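Local coordinates for methyl transferase from Methanosarcina acetivorans (Methanosarcina acetivorans, PDB 6MRO), which probably transfers methyl groups from S-adenosylmethionine, and is seen with the product S-adenosylhomocysteine in its cofactor pocket and calcium ions bound, at residues 2-7 with 62-67; 12-17 with 41-46; 17-22 with 104-109; 46-51 with 81-86. The protein carries 1 engineered substitution. All coordinates share one frame; numbering follows the deposited sequence.

Interaction 1 (2-7 with 62-67); sequences FWDEVY and LAKRAI. Engineered in segment 62-67: R65 (natural residue Asp). With SAH (S-adenosyl-L-homocysteine), chain B.
W3 and Y7 turn their rings differently toward the ribose of SAH. The Y7 ring lies flat on A66, whose CB sits 3.7 Å from the ring centroid and 4° off the normal, a CH-pi contact that the small methyl allows. The A63 methyl meets Y7 CD1 at 3.6 Å. Y7 brings its ring edge to the sugar and donates a hydrogen bond from OH to SAH O3' (2.6 Å), while the same oxygen pairs with W13 NE1. W3 instead uses a face: CE3 lies 3.3 Å from SAH C2', and F2 covers the opposite face. The W3 CD1 corner touches L62 CD1 at 3.7 Å, a branch that also packs on the adenine. An alanine in place of W3 would remove the indole over the ribose and is likely to loosen both sugar binding and the L62 contact. D4 OD1 and K64 NZ form a long salt bridge of 3.8 Å, D4 pairing more firmly with M1. The engineered R65 turns a guanidinium face to Y7 O and pairs with D69. In this Rossmann-like methyltransferase fold, helix 2-6 lies over the ribose side of the SAH pocket and against the start of helix 64-76, whose K64 and I67 reach strand 82-85.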
# COMPACT_ATOMS: atom_id res chain seq x y z
N PHE A 2 4.27 -18.63 1.84
CA PHE A 2 5.18 -17.69 2.49
C PHE A 2 4.46 -16.63 3.33
O PHE A 2 4.83 -16.38 4.49
CB PHE A 2 6.05 -17.02 1.42
CG PHE A 2 7.02 -16.01 1.97
CD1 PHE A 2 6.65 -14.68 2.12
CD2 PHE A 2 8.29 -16.40 2.37
CE1 PHE A 2 7.54 -13.75 2.63
CE2 PHE A 2 9.18 -15.48 2.88
CZ PHE A 2 8.81 -14.16 3.02
N TRP A 3 3.45 -15.99 2.77
CA TRP A 3 2.79 -14.93 3.49
C TRP A 3 1.87 -15.43 4.60
O TRP A 3 1.67 -14.70 5.58
CB TRP A 3 2.05 -14.03 2.50
CG TRP A 3 3.05 -13.30 1.65
CD1 TRP A 3 3.37 -13.55 0.34
CD2 TRP A 3 3.90 -12.22 2.07
NE1 TRP A 3 4.34 -12.68 -0.09
CE2 TRP A 3 4.69 -11.85 0.95
CE3 TRP A 3 4.07 -11.53 3.27
CZ2 TRP A 3 5.63 -10.82 1.01
CZ3 TRP A 3 4.99 -10.50 3.32
CH2 TRP A 3 5.77 -10.16 2.20
N ASP A 4 1.35 -16.65 4.51
CA ASP A 4 0.68 -17.20 5.68
C ASP A 4 1.66 -17.39 6.84
O ASP A 4 1.29 -17.22 8.00
CB ASP A 4 -0.00 -18.52 5.35
CG ASP A 4 -0.88 -18.42 4.12
OD1 ASP A 4 -1.78 -17.56 4.11
OD2 ASP A 4 -0.71 -19.25 3.20
N GLU A 5 2.92 -17.72 6.53
CA GLU A 5 3.89 -17.97 7.59
C GLU A 5 4.15 -16.71 8.41
O GLU A 5 4.23 -16.75 9.64
CB GLU A 5 5.20 -18.51 7.01
CG GLU A 5 5.14 -19.95 6.55
CD GLU A 5 4.64 -20.88 7.63
OE1 GLU A 5 5.16 -20.82 8.76
OE2 GLU A 5 3.73 -21.70 7.34
N VAL A 6 4.30 -15.56 7.73
CA VAL A 6 4.67 -14.36 8.46
C VAL A 6 3.54 -13.86 9.34
O VAL A 6 3.79 -13.19 10.34
CB VAL A 6 5.17 -13.26 7.50
CG1 VAL A 6 6.27 -13.81 6.57
CG2 VAL A 6 4.04 -12.67 6.73
N TYR A 7 2.29 -14.21 9.04
CA TYR A 7 1.19 -13.77 9.88
C TYR A 7 0.87 -14.75 11.00
O TYR A 7 -0.14 -14.57 11.70
CB TYR A 7 -0.04 -13.47 9.02
CG TYR A 7 0.10 -12.10 8.36
CD1 TYR A 7 0.45 -11.99 7.03
CD2 TYR A 7 -0.03 -10.94 9.10
CE1 TYR A 7 0.62 -10.75 6.41
CE2 TYR A 7 0.14 -9.67 8.50
CZ TYR A 7 0.46 -9.59 7.16
OH TYR A 7 0.62 -8.34 6.58
N LEU A 62 -2.66 -11.49 0.01
CA LEU A 62 -2.46 -12.92 -0.24
C LEU A 62 -2.76 -13.78 0.99
O LEU A 62 -3.17 -14.93 0.86
CB LEU A 62 -1.02 -13.17 -0.69
CG LEU A 62 -0.67 -13.01 -2.16
CD1 LEU A 62 0.84 -13.22 -2.33
CD2 LEU A 62 -1.46 -14.01 -3.01
N ALA A 63 -2.57 -13.23 2.19
CA ALA A 63 -2.60 -14.02 3.42
C ALA A 63 -4.02 -14.09 3.95
O ALA A 63 -4.58 -13.07 4.37
CB ALA A 63 -1.67 -13.40 4.45
N LYS A 64 -4.61 -15.30 3.98
CA LYS A 64 -5.96 -15.42 4.53
C LYS A 64 -6.01 -15.01 5.99
O LYS A 64 -7.00 -14.44 6.45
CB LYS A 64 -6.50 -16.84 4.36
CG LYS A 64 -6.34 -17.42 2.97
CD LYS A 64 -6.90 -18.84 2.91
CE LYS A 64 -6.29 -19.71 4.00
NZ LYS A 64 -4.81 -19.87 3.86
N ARG A 65 -4.95 -15.32 6.75
CA ARG A 65 -4.93 -14.93 8.16
C ARG A 65 -5.02 -13.42 8.32
O ARG A 65 -5.77 -12.92 9.18
CB ARG A 65 -3.66 -15.48 8.83
CG ARG A 65 -3.34 -14.88 10.20
CD ARG A 65 -4.35 -15.32 11.23
NE ARG A 65 -3.96 -14.94 12.58
CZ ARG A 65 -3.23 -15.70 13.39
NH1 ARG A 65 -2.80 -16.89 12.98
NH2 ARG A 65 -2.93 -15.28 14.62
N ALA A 66 -4.27 -12.67 7.52
CA ALA A 66 -4.35 -11.22 7.61
C ALA A 66 -5.74 -10.72 7.24
O ALA A 66 -6.33 -9.89 7.94
CB ALA A 66 -3.28 -10.58 6.72
N ILE A 67 -6.29 -11.23 6.13
CA ILE A 67 -7.63 -10.84 5.71
C ILE A 67 -8.66 -11.21 6.78
O ILE A 67 -9.55 -10.40 7.10
CB ILE A 67 -7.97 -11.47 4.34
CG1 ILE A 67 -7.12 -10.81 3.22
CG2 ILE A 67 -9.48 -11.38 4.04
CD1 ILE A 67 -7.27 -9.29 3.11
N SAH B . -0.13 -2.90 4.15
CA SAH B . -0.02 -3.69 5.39
CB SAH B . 0.86 -4.91 5.17
CG SAH B . 2.22 -4.58 4.56
SD SAH B . 3.34 -6.00 4.47
C SAH B . 0.53 -2.86 6.54
O SAH B . 0.96 -1.71 6.35
OXT SAH B . 0.55 -3.35 7.68
C5' SAH B . 3.04 -6.42 2.73
C4' SAH B . 1.74 -7.19 2.51
O4' SAH B . 1.60 -7.49 1.13
C3' SAH B . 1.64 -8.52 3.27
O3' SAH B . 0.44 -8.49 4.03
C2' SAH B . 1.63 -9.57 2.16
O2' SAH B . 0.85 -10.72 2.45
C1' SAH B . 1.06 -8.79 0.99
N9 SAH B . 1.44 -9.28 -0.34
C8 SAH B . 2.69 -9.64 -0.80
N7 SAH B . 2.58 -9.98 -2.10
C5 SAH B . 1.28 -9.82 -2.47
C6 SAH B . 0.61 -10.03 -3.67
N6 SAH B . 1.26 -10.47 -4.75
N1 SAH B . -0.73 -9.78 -3.74
C2 SAH B . -1.42 -9.32 -2.63
N3 SAH B . -0.76 -9.13 -1.44
C4 SAH B . 0.57 -9.37 -1.38

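Interaction 2 (12-17 with 41-46); sequences PWDIDH and CGRGEN. With SAH (S-adenosyl-L-homocysteine), chain B.
P12 leads into the loop with a backbone hydrogen bond to L179. W13 has CG in the crowded position between backbone N and carbonyl carbon (chi1 59°), setting one indole face over the thioether of SAH, with NE1 3.2 Å from SD. D14, the centre of an inverse gamma turn, uses both carboxylate oxygens. D14 OD2 forms a hydrogen-bonded salt bridge with R43 NH2 at 2.7 Å; the nitrogen approaches from above the carboxylate plane, whereas the oxygen lies near the guanidinium plane. OD1 accepts from a water that also donates to SAH OXT and accepts from R43 N, tying the loop, the type II' turn from C41 to G44 and the cofactor together. Extended R43 also reaches D69 and G9 O. The carbonyl O of I15 packs on E45 CG, 3.6 Å away. D16 OD1 accepts a nearly straight bond from H17 ND1 (2.8 Å), and D16 O shares a second water with E45 OE2. H17 O rests on E45 CB at 3.5 Å; the E45 carboxylate pairs with K73 and R77. A side chain at G42 would strike SAH, and G42 with G44 fits the glycine-rich motif of Rossmann-like methyltransferases. The contact lays the loop between helices 2-6 and 20-27 across the start of helix 45-51, with W13 and I15 touching strand 167-177.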
# COMPACT_ATOMS: atom_id res chain seq x y z
N PRO A 12 6.97 -7.20 11.67
CA PRO A 12 7.40 -5.85 12.10
C PRO A 12 6.57 -4.70 11.57
O PRO A 12 6.52 -3.65 12.23
CB PRO A 12 8.84 -5.79 11.57
CG PRO A 12 9.30 -7.19 11.70
CD PRO A 12 8.11 -8.00 11.21
N TRP A 13 5.93 -4.84 10.41
CA TRP A 13 5.09 -3.77 9.87
C TRP A 13 3.69 -3.76 10.48
O TRP A 13 2.92 -2.82 10.22
CB TRP A 13 4.96 -3.92 8.34
CG TRP A 13 4.36 -5.25 7.97
CD1 TRP A 13 3.03 -5.56 7.90
CD2 TRP A 13 5.08 -6.44 7.64
NE1 TRP A 13 2.88 -6.89 7.56
CE2 TRP A 13 4.12 -7.45 7.39
CE3 TRP A 13 6.44 -6.76 7.53
CZ2 TRP A 13 4.47 -8.75 7.03
CZ3 TRP A 13 6.79 -8.06 7.18
CH2 TRP A 13 5.81 -9.04 6.93
N ASP A 14 3.34 -4.77 11.28
CA ASP A 14 1.96 -4.98 11.69
C ASP A 14 1.64 -4.15 12.93
O ASP A 14 1.34 -4.65 14.01
CB ASP A 14 1.70 -6.47 11.90
CG ASP A 14 0.26 -6.78 12.13
OD1 ASP A 14 -0.59 -6.07 11.55
OD2 ASP A 14 -0.02 -7.72 12.92
N ILE A 15 1.70 -2.82 12.74
CA ILE A 15 1.44 -1.89 13.83
C ILE A 15 -0.06 -1.81 14.12
O ILE A 15 -0.90 -2.16 13.29
CB ILE A 15 2.03 -0.50 13.53
CG1 ILE A 15 1.49 0.03 12.19
CG2 ILE A 15 3.55 -0.55 13.56
CD1 ILE A 15 1.85 1.50 11.95
N ASP A 16 -0.39 -1.32 15.32
CA ASP A 16 -1.76 -1.28 15.81
C ASP A 16 -2.46 0.03 15.48
O ASP A 16 -3.39 0.43 16.19
CB ASP A 16 -1.79 -1.53 17.33
CG ASP A 16 -1.21 -0.38 18.16
OD1 ASP A 16 -0.81 0.68 17.63
OD2 ASP A 16 -1.15 -0.55 19.39
N HIS A 17 -2.03 0.71 14.42
CA HIS A 17 -2.63 1.97 14.01
C HIS A 17 -2.33 2.17 12.53
O HIS A 17 -1.47 1.48 11.97
CB HIS A 17 -2.09 3.15 14.85
CG HIS A 17 -0.59 3.26 14.87
ND1 HIS A 17 0.20 2.49 15.70
CD2 HIS A 17 0.26 4.09 14.21
CE1 HIS A 17 1.47 2.82 15.54
NE2 HIS A 17 1.53 3.79 14.63
N CYS A 41 -3.05 -5.28 1.90
CA CYS A 41 -3.59 -4.51 3.01
C CYS A 41 -3.25 -5.08 4.38
O CYS A 41 -3.50 -4.40 5.39
CB CYS A 41 -5.10 -4.38 2.88
SG CYS A 41 -5.95 -6.00 2.97
N GLY A 42 -2.74 -6.30 4.46
CA GLY A 42 -2.41 -6.84 5.78
C GLY A 42 -3.63 -6.90 6.68
O GLY A 42 -4.75 -7.20 6.23
N ARG A 43 -3.43 -6.61 7.97
CA ARG A 43 -4.49 -6.69 8.97
C ARG A 43 -5.35 -5.42 9.03
O ARG A 43 -6.06 -5.23 10.03
CB ARG A 43 -3.89 -7.01 10.34
CG ARG A 43 -3.58 -8.47 10.47
CD ARG A 43 -2.82 -8.83 11.74
NE ARG A 43 -2.84 -10.27 11.95
CZ ARG A 43 -1.80 -10.97 12.39
NH1 ARG A 43 -1.92 -12.29 12.56
NH2 ARG A 43 -0.62 -10.38 12.58
N GLY A 44 -5.27 -4.56 8.01
CA GLY A 44 -6.36 -3.64 7.69
C GLY A 44 -6.38 -2.28 8.35
O GLY A 44 -7.39 -1.57 8.19
N GLU A 45 -5.32 -1.86 9.04
CA GLU A 45 -5.36 -0.57 9.74
C GLU A 45 -5.56 0.60 8.77
O GLU A 45 -6.44 1.45 8.97
CB GLU A 45 -4.09 -0.35 10.57
CG GLU A 45 -3.98 -1.30 11.73
CD GLU A 45 -4.95 -0.98 12.86
OE1 GLU A 45 -5.18 -1.88 13.68
OE2 GLU A 45 -5.46 0.17 12.93
N ASN A 46 -4.78 0.66 7.69
CA ASN A 46 -4.93 1.78 6.76
C ASN A 46 -6.27 1.73 6.06
O ASN A 46 -6.90 2.77 5.82
CB ASN A 46 -3.80 1.78 5.74
CG ASN A 46 -2.46 2.12 6.35
OD1 ASN A 46 -2.38 3.00 7.22
ND2 ASN A 46 -1.39 1.48 5.87
N SAH B . -0.13 -2.90 4.15
CA SAH B . -0.02 -3.69 5.39
CB SAH B . 0.86 -4.91 5.17
CG SAH B . 2.22 -4.58 4.56
SD SAH B . 3.34 -6.00 4.47
C SAH B . 0.53 -2.86 6.54
O SAH B . 0.96 -1.71 6.35
OXT SAH B . 0.55 -3.35 7.68
C5' SAH B . 3.04 -6.42 2.73
C4' SAH B . 1.74 -7.19 2.51
O4' SAH B . 1.60 -7.49 1.13
C3' SAH B . 1.64 -8.52 3.27
O3' SAH B . 0.44 -8.49 4.03
C2' SAH B . 1.63 -9.57 2.16
O2' SAH B . 0.85 -10.72 2.45
C1' SAH B . 1.06 -8.79 0.99
N9 SAH B . 1.44 -9.28 -0.34
C8 SAH B . 2.69 -9.64 -0.80
N7 SAH B . 2.58 -9.98 -2.10
C5 SAH B . 1.28 -9.82 -2.47
C6 SAH B . 0.61 -10.03 -3.67
N6 SAH B . 1.26 -10.47 -4.75
N1 SAH B . -0.73 -9.78 -3.74
C2 SAH B . -1.42 -9.32 -2.63
N3 SAH B . -0.76 -9.13 -1.44
C4 SAH B . 0.57 -9.37 -1.38
O HOH W 1 -0.86 -5.50 8.79
O HOH W 2 -6.28 1.61 15.32

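Interaction 3 (17-22 with 104-109); sequences HPQPAF and IDSGLF. With SAH (S-adenosyl-L-homocysteine), chain B.
F22 holds CG anti to its carbonyl carbon (chi1 -74°), which sends the ring tip-first at the backbone at the end of strand 100-106. S106 has OG anti to its backbone N (chi1 176°), turned to the cofactor carboxylate, and I104 places CG2 beside its backbone N, where the methyl meets the ring. The far end of F22 touches three successive residues: CE1 reaches I104 CB at 3.5 Å, CE2 meets S106 CB at 3.6 Å, and the ring edge at CZ faces D105 O, 3.5 Å away. A flat, apolar ring suits this buried place, since its weakly positive rim can face a carbonyl oxygen. An alanine in place of F22 would remove all three ring contacts and would probably let the end of the strand shift. S106 grips SAH twice: OG donates to SAH O at 2.9 Å, and the cofactor amine SAH N donates to S106 O. Q19 leans CG on the S106 hydroxyl at 3.5 Å, while its amide oxygen binds D177 N. G107 has backbone angles that call for glycine. D105 OD2 accepts from F109 N through the syn lone pair at 3.0 Å, and OD1 pairs with Y134. In this Rossmann-like fold the contact lies at the C-terminal end of the central parallel strand 100-106, which holds the amino-acid end of SAH and runs between strands 35-39 and 132-139; F22 from helix 20-27 also packs on F135 and L137 of the latter, and I104 on L50 of helix 45-51.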
# COMPACT_ATOMS: atom_id res chain seq x y z
N HIS A 17 -2.03 0.71 14.42
CA HIS A 17 -2.63 1.97 14.01
C HIS A 17 -2.33 2.17 12.53
O HIS A 17 -1.47 1.48 11.97
CB HIS A 17 -2.09 3.15 14.85
CG HIS A 17 -0.59 3.26 14.87
ND1 HIS A 17 0.20 2.49 15.70
CD2 HIS A 17 0.26 4.09 14.21
CE1 HIS A 17 1.47 2.82 15.54
NE2 HIS A 17 1.53 3.79 14.63
N PRO A 18 -3.03 3.08 11.86
CA PRO A 18 -2.67 3.39 10.47
C PRO A 18 -1.28 4.00 10.42
O PRO A 18 -0.83 4.62 11.38
CB PRO A 18 -3.74 4.41 10.04
CG PRO A 18 -4.87 4.21 11.02
CD PRO A 18 -4.21 3.84 12.31
N GLN A 19 -0.61 3.82 9.29
CA GLN A 19 0.68 4.48 9.11
C GLN A 19 0.50 6.00 9.13
O GLN A 19 -0.42 6.52 8.49
CB GLN A 19 1.34 4.06 7.79
CG GLN A 19 1.97 2.68 7.88
CD GLN A 19 3.23 2.69 8.69
OE1 GLN A 19 3.76 3.76 9.03
NE2 GLN A 19 3.70 1.52 9.08
N PRO A 20 1.36 6.73 9.84
CA PRO A 20 1.19 8.19 9.89
C PRO A 20 1.21 8.85 8.53
O PRO A 20 0.47 9.82 8.32
CB PRO A 20 2.36 8.64 10.78
CG PRO A 20 2.59 7.47 11.69
CD PRO A 20 2.26 6.23 10.90
N ALA A 21 2.01 8.34 7.58
CA ALA A 21 2.06 8.96 6.26
C ALA A 21 0.69 8.95 5.60
O ALA A 21 0.31 9.92 4.92
CB ALA A 21 3.09 8.27 5.38
N PHE A 22 -0.08 7.88 5.80
CA PHE A 22 -1.42 7.83 5.20
C PHE A 22 -2.44 8.63 6.02
O PHE A 22 -3.34 9.23 5.43
CB PHE A 22 -1.83 6.37 5.03
CG PHE A 22 -1.11 5.68 3.89
CD1 PHE A 22 -1.46 5.94 2.57
CD2 PHE A 22 -0.07 4.81 4.15
CE1 PHE A 22 -0.77 5.32 1.52
CE2 PHE A 22 0.63 4.19 3.10
CZ PHE A 22 0.28 4.45 1.80
N ILE A 104 -3.83 2.72 -2.36
CA ILE A 104 -2.77 2.91 -1.37
C ILE A 104 -1.93 1.65 -1.26
O ILE A 104 -2.42 0.52 -1.35
CB ILE A 104 -3.29 3.35 0.03
CG1 ILE A 104 -4.14 2.27 0.71
CG2 ILE A 104 -4.04 4.68 -0.07
CD1 ILE A 104 -4.42 2.57 2.19
N ASP A 105 -0.64 1.85 -1.02
CA ASP A 105 0.34 0.77 -1.05
C ASP A 105 1.25 1.05 0.15
O ASP A 105 2.08 1.96 0.10
CB ASP A 105 1.07 0.79 -2.39
CG ASP A 105 2.23 -0.17 -2.48
OD1 ASP A 105 2.53 -0.52 -3.64
OD2 ASP A 105 2.83 -0.59 -1.46
N SER A 106 1.06 0.30 1.25
CA SER A 106 1.80 0.53 2.49
C SER A 106 2.72 -0.68 2.65
O SER A 106 2.36 -1.66 3.31
CB SER A 106 0.83 0.69 3.70
OG SER A 106 1.52 0.82 4.95
N GLY A 107 3.90 -0.62 2.03
CA GLY A 107 4.85 -1.71 2.12
C GLY A 107 4.71 -2.85 1.13
O GLY A 107 5.47 -3.84 1.24
N LEU A 108 3.78 -2.79 0.17
CA LEU A 108 3.69 -3.88 -0.81
C LEU A 108 4.76 -3.73 -1.90
O LEU A 108 5.50 -4.67 -2.19
CB LEU A 108 2.30 -3.95 -1.44
CG LEU A 108 2.15 -4.98 -2.57
CD1 LEU A 108 2.54 -6.41 -2.09
CD2 LEU A 108 0.73 -4.99 -3.19
N PHE A 109 4.83 -2.55 -2.52
CA PHE A 109 5.86 -2.31 -3.53
C PHE A 109 7.22 -2.76 -3.00
O PHE A 109 8.00 -3.38 -3.74
CB PHE A 109 5.92 -0.83 -3.91
CG PHE A 109 7.09 -0.49 -4.80
CD1 PHE A 109 7.12 -0.91 -6.11
CD2 PHE A 109 8.16 0.23 -4.30
CE1 PHE A 109 8.20 -0.61 -6.94
CE2 PHE A 109 9.25 0.54 -5.11
CZ PHE A 109 9.27 0.12 -6.43
N SAH B . -0.13 -2.90 4.15
CA SAH B . -0.02 -3.69 5.39
CB SAH B . 0.86 -4.91 5.17
CG SAH B . 2.22 -4.58 4.56
SD SAH B . 3.34 -6.00 4.47
C SAH B . 0.53 -2.86 6.54
O SAH B . 0.96 -1.71 6.35
OXT SAH B . 0.55 -3.35 7.68
C5' SAH B . 3.04 -6.42 2.73
C4' SAH B . 1.74 -7.19 2.51
O4' SAH B . 1.60 -7.49 1.13
C3' SAH B . 1.64 -8.52 3.27
O3' SAH B . 0.44 -8.49 4.03
C2' SAH B . 1.63 -9.57 2.16
O2' SAH B . 0.85 -10.72 2.45
C1' SAH B . 1.06 -8.79 0.99
N9 SAH B . 1.44 -9.28 -0.34
C8 SAH B . 2.69 -9.64 -0.80
N7 SAH B . 2.58 -9.98 -2.10
C5 SAH B . 1.28 -9.82 -2.47
C6 SAH B . 0.61 -10.03 -3.67
N6 SAH B . 1.26 -10.47 -4.75
N1 SAH B . -0.73 -9.78 -3.74
C2 SAH B . -1.42 -9.32 -2.63
N3 SAH B . -0.76 -9.13 -1.44
C4 SAH B . 0.57 -9.37 -1.38

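Interaction 4 (46-51 with 81-86); sequences NAIMLA and VNFIVG. With SAH (S-adenosyl-L-homocysteine), chain B.
This is a helix-on-sheet contact of a Rossmann-like methyltransferase fold, in which helix 45-51, following the glycine-rich loop, packs beside the edge strand 82-85. Two alanines one turn apart make the closest approaches. A47 CB comes within 3.8 Å of F83 CE1 and is equally near CZ, obliquely to the ring, while A51 CB meets V81 CG2, also at 3.8 Å. Methyl groups suit these positions because they let the helix approach its bulky partners. I48 adds a looser touch, its CG1 lying near the ring plane at the edge of F83, 4.4 Å from CZ. No hydrogen bond crosses; the contact is wholly apolar.

The positioning of these groups begins within each segment. V81 has CG1 anti to its backbone N (chi1 179°), which lays that methyl over the centre of the F83 ring, 3.5 Å above the plane, and leaves CG2 for A51. F83 keeps CG beside its backbone N (chi1 -80°), so its ring extends toward the helix, and it also packs on A70 and K71 of helix 64-76. V57 of strand 56-61 touches all three of A47, A51 and V81, linking helix and edge strand. Backbone hydrogen bonds from N82, I84 and G86 fix the edge strand alongside strand 56-61, in the parallel part of the mixed sheet. A47 also matches the alanine of the GxGxxA pattern, consistent with a small residue here. Just past the strand's C-terminal end, away from these packed residues, G86 O lies 3.3 Å from SAH C2.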
# COMPACT_ATOMS: atom_id res chain seq x y z
N ASN A 46 -4.78 0.66 7.69
CA ASN A 46 -4.93 1.78 6.76
C ASN A 46 -6.27 1.73 6.06
O ASN A 46 -6.90 2.77 5.82
CB ASN A 46 -3.80 1.78 5.74
CG ASN A 46 -2.46 2.12 6.35
OD1 ASN A 46 -2.38 3.00 7.22
ND2 ASN A 46 -1.39 1.48 5.87
N ALA A 47 -6.73 0.52 5.71
CA ALA A 47 -7.99 0.39 4.99
C ALA A 47 -9.16 0.85 5.85
O ALA A 47 -10.04 1.56 5.38
CB ALA A 47 -8.19 -1.07 4.56
N ILE A 48 -9.14 0.47 7.13
CA ILE A 48 -10.20 0.90 8.04
C ILE A 48 -10.16 2.42 8.21
O ILE A 48 -11.20 3.08 8.27
CB ILE A 48 -10.06 0.16 9.39
CG1 ILE A 48 -10.42 -1.32 9.20
CG2 ILE A 48 -10.94 0.80 10.45
CD1 ILE A 48 -10.07 -2.21 10.39
N MET A 49 -8.97 2.99 8.27
CA MET A 49 -8.87 4.44 8.40
C MET A 49 -9.52 5.14 7.21
O MET A 49 -10.28 6.11 7.38
CB MET A 49 -7.40 4.83 8.54
CG MET A 49 -7.20 6.29 8.86
SD MET A 49 -7.02 7.20 7.33
CE MET A 49 -5.44 6.60 6.75
N LEU A 50 -9.25 4.67 6.00
CA LEU A 50 -9.87 5.26 4.81
C LEU A 50 -11.38 5.13 4.87
O LEU A 50 -12.11 6.05 4.51
CB LEU A 50 -9.33 4.60 3.55
CG LEU A 50 -7.91 5.02 3.14
CD1 LEU A 50 -7.54 4.46 1.77
CD2 LEU A 50 -7.81 6.52 3.15
N ALA A 51 -11.86 3.96 5.32
CA ALA A 51 -13.29 3.73 5.45
C ALA A 51 -13.92 4.67 6.46
O ALA A 51 -15.05 5.14 6.26
CB ALA A 51 -13.54 2.26 5.82
N VAL A 81 -15.83 -2.61 5.18
CA VAL A 81 -14.74 -2.69 4.26
C VAL A 81 -14.86 -4.00 3.52
O VAL A 81 -15.26 -4.95 4.11
CB VAL A 81 -13.35 -2.69 4.92
CG1 VAL A 81 -12.27 -2.80 3.87
CG2 VAL A 81 -13.12 -1.49 5.78
N ASN A 82 -14.51 -4.02 2.24
CA ASN A 82 -14.52 -5.21 1.39
C ASN A 82 -13.11 -5.82 1.40
O ASN A 82 -12.26 -5.47 0.59
CB ASN A 82 -14.98 -4.82 -0.01
CG ASN A 82 -15.02 -5.99 -0.98
OD1 ASN A 82 -15.42 -7.09 -0.64
ND2 ASN A 82 -14.62 -5.72 -2.22
N PHE A 83 -12.86 -6.74 2.34
CA PHE A 83 -11.56 -7.39 2.46
C PHE A 83 -11.59 -8.71 1.69
O PHE A 83 -12.48 -9.54 1.89
CB PHE A 83 -11.22 -7.67 3.93
CG PHE A 83 -10.69 -6.47 4.67
CD1 PHE A 83 -9.50 -5.86 4.27
CD2 PHE A 83 -11.36 -5.97 5.77
CE1 PHE A 83 -9.01 -4.76 4.96
CE2 PHE A 83 -10.88 -4.88 6.46
CZ PHE A 83 -9.70 -4.27 6.05
N ILE A 84 -10.62 -8.90 0.80
CA ILE A 84 -10.61 -10.10 -0.03
C ILE A 84 -9.20 -10.68 -0.10
O ILE A 84 -8.21 -9.95 -0.11
CB ILE A 84 -11.17 -9.84 -1.46
CG1 ILE A 84 -10.30 -8.87 -2.25
CG2 ILE A 84 -12.60 -9.32 -1.40
CD1 ILE A 84 -10.85 -8.62 -3.65
N VAL A 85 -9.14 -12.01 -0.11
CA VAL A 85 -7.89 -12.72 -0.34
C VAL A 85 -7.63 -12.73 -1.84
O VAL A 85 -8.51 -13.11 -2.62
CB VAL A 85 -7.97 -14.15 0.21
CG1 VAL A 85 -6.69 -14.90 -0.11
CG2 VAL A 85 -8.23 -14.14 1.73
N GLY A 86 -6.43 -12.34 -2.24
CA GLY A 86 -6.15 -12.26 -3.66
C GLY A 86 -4.74 -11.80 -3.93
O GLY A 86 -4.02 -11.34 -3.03
N SAH B . -0.13 -2.90 4.15
CA SAH B . -0.02 -3.69 5.39
CB SAH B . 0.86 -4.91 5.17
CG SAH B . 2.22 -4.58 4.56
SD SAH B . 3.34 -6.00 4.47
C SAH B . 0.53 -2.86 6.54
O SAH B . 0.96 -1.71 6.35
OXT SAH B . 0.55 -3.35 7.68
C5' SAH B . 3.04 -6.42 2.73
C4' SAH B . 1.74 -7.19 2.51
O4' SAH B . 1.60 -7.49 1.13
C3' SAH B . 1.64 -8.52 3.27
O3' SAH B . 0.44 -8.49 4.03
C2' SAH B . 1.63 -9.57 2.16
O2' SAH B . 0.85 -10.72 2.45
C1' SAH B . 1.06 -8.79 0.99
N9 SAH B . 1.44 -9.28 -0.34
C8 SAH B . 2.69 -9.64 -0.80
N7 SAH B . 2.58 -9.98 -2.10
C5 SAH B . 1.28 -9.82 -2.47
C6 SAH B . 0.61 -10.03 -3.67
N6 SAH B . 1.26 -10.47 -4.75
N1 SAH B . -0.73 -9.78 -3.74
C2 SAH B . -1.42 -9.32 -2.63
N3 SAH B . -0.76 -9.13 -1.44
C4 SAH B . 0.57 -9.37 -1.38

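All four interactions have residues near SAH, interaction 4 only at its margin, and the pocket lies toward the C-terminal ends of the parallel strands. Interactions 2 and 3 are closest, with centres 8 Å apart and H17 in common; interactions 1 and 3 are farthest, about 17 Å between centres. N46 belongs to interactions 2 and 4, which both use helix 45-51, and its OD1 probably bonds to Q19 N of interaction 3. Y7 OH similarly joins interaction 1 to W13 of interaction 2. Along the chain, the first segments of interactions 1 to 3 precede most of the Rossmann-like core, whereas interaction 4 lies within it. The N-terminal region thus folds back over the cofactor pocket.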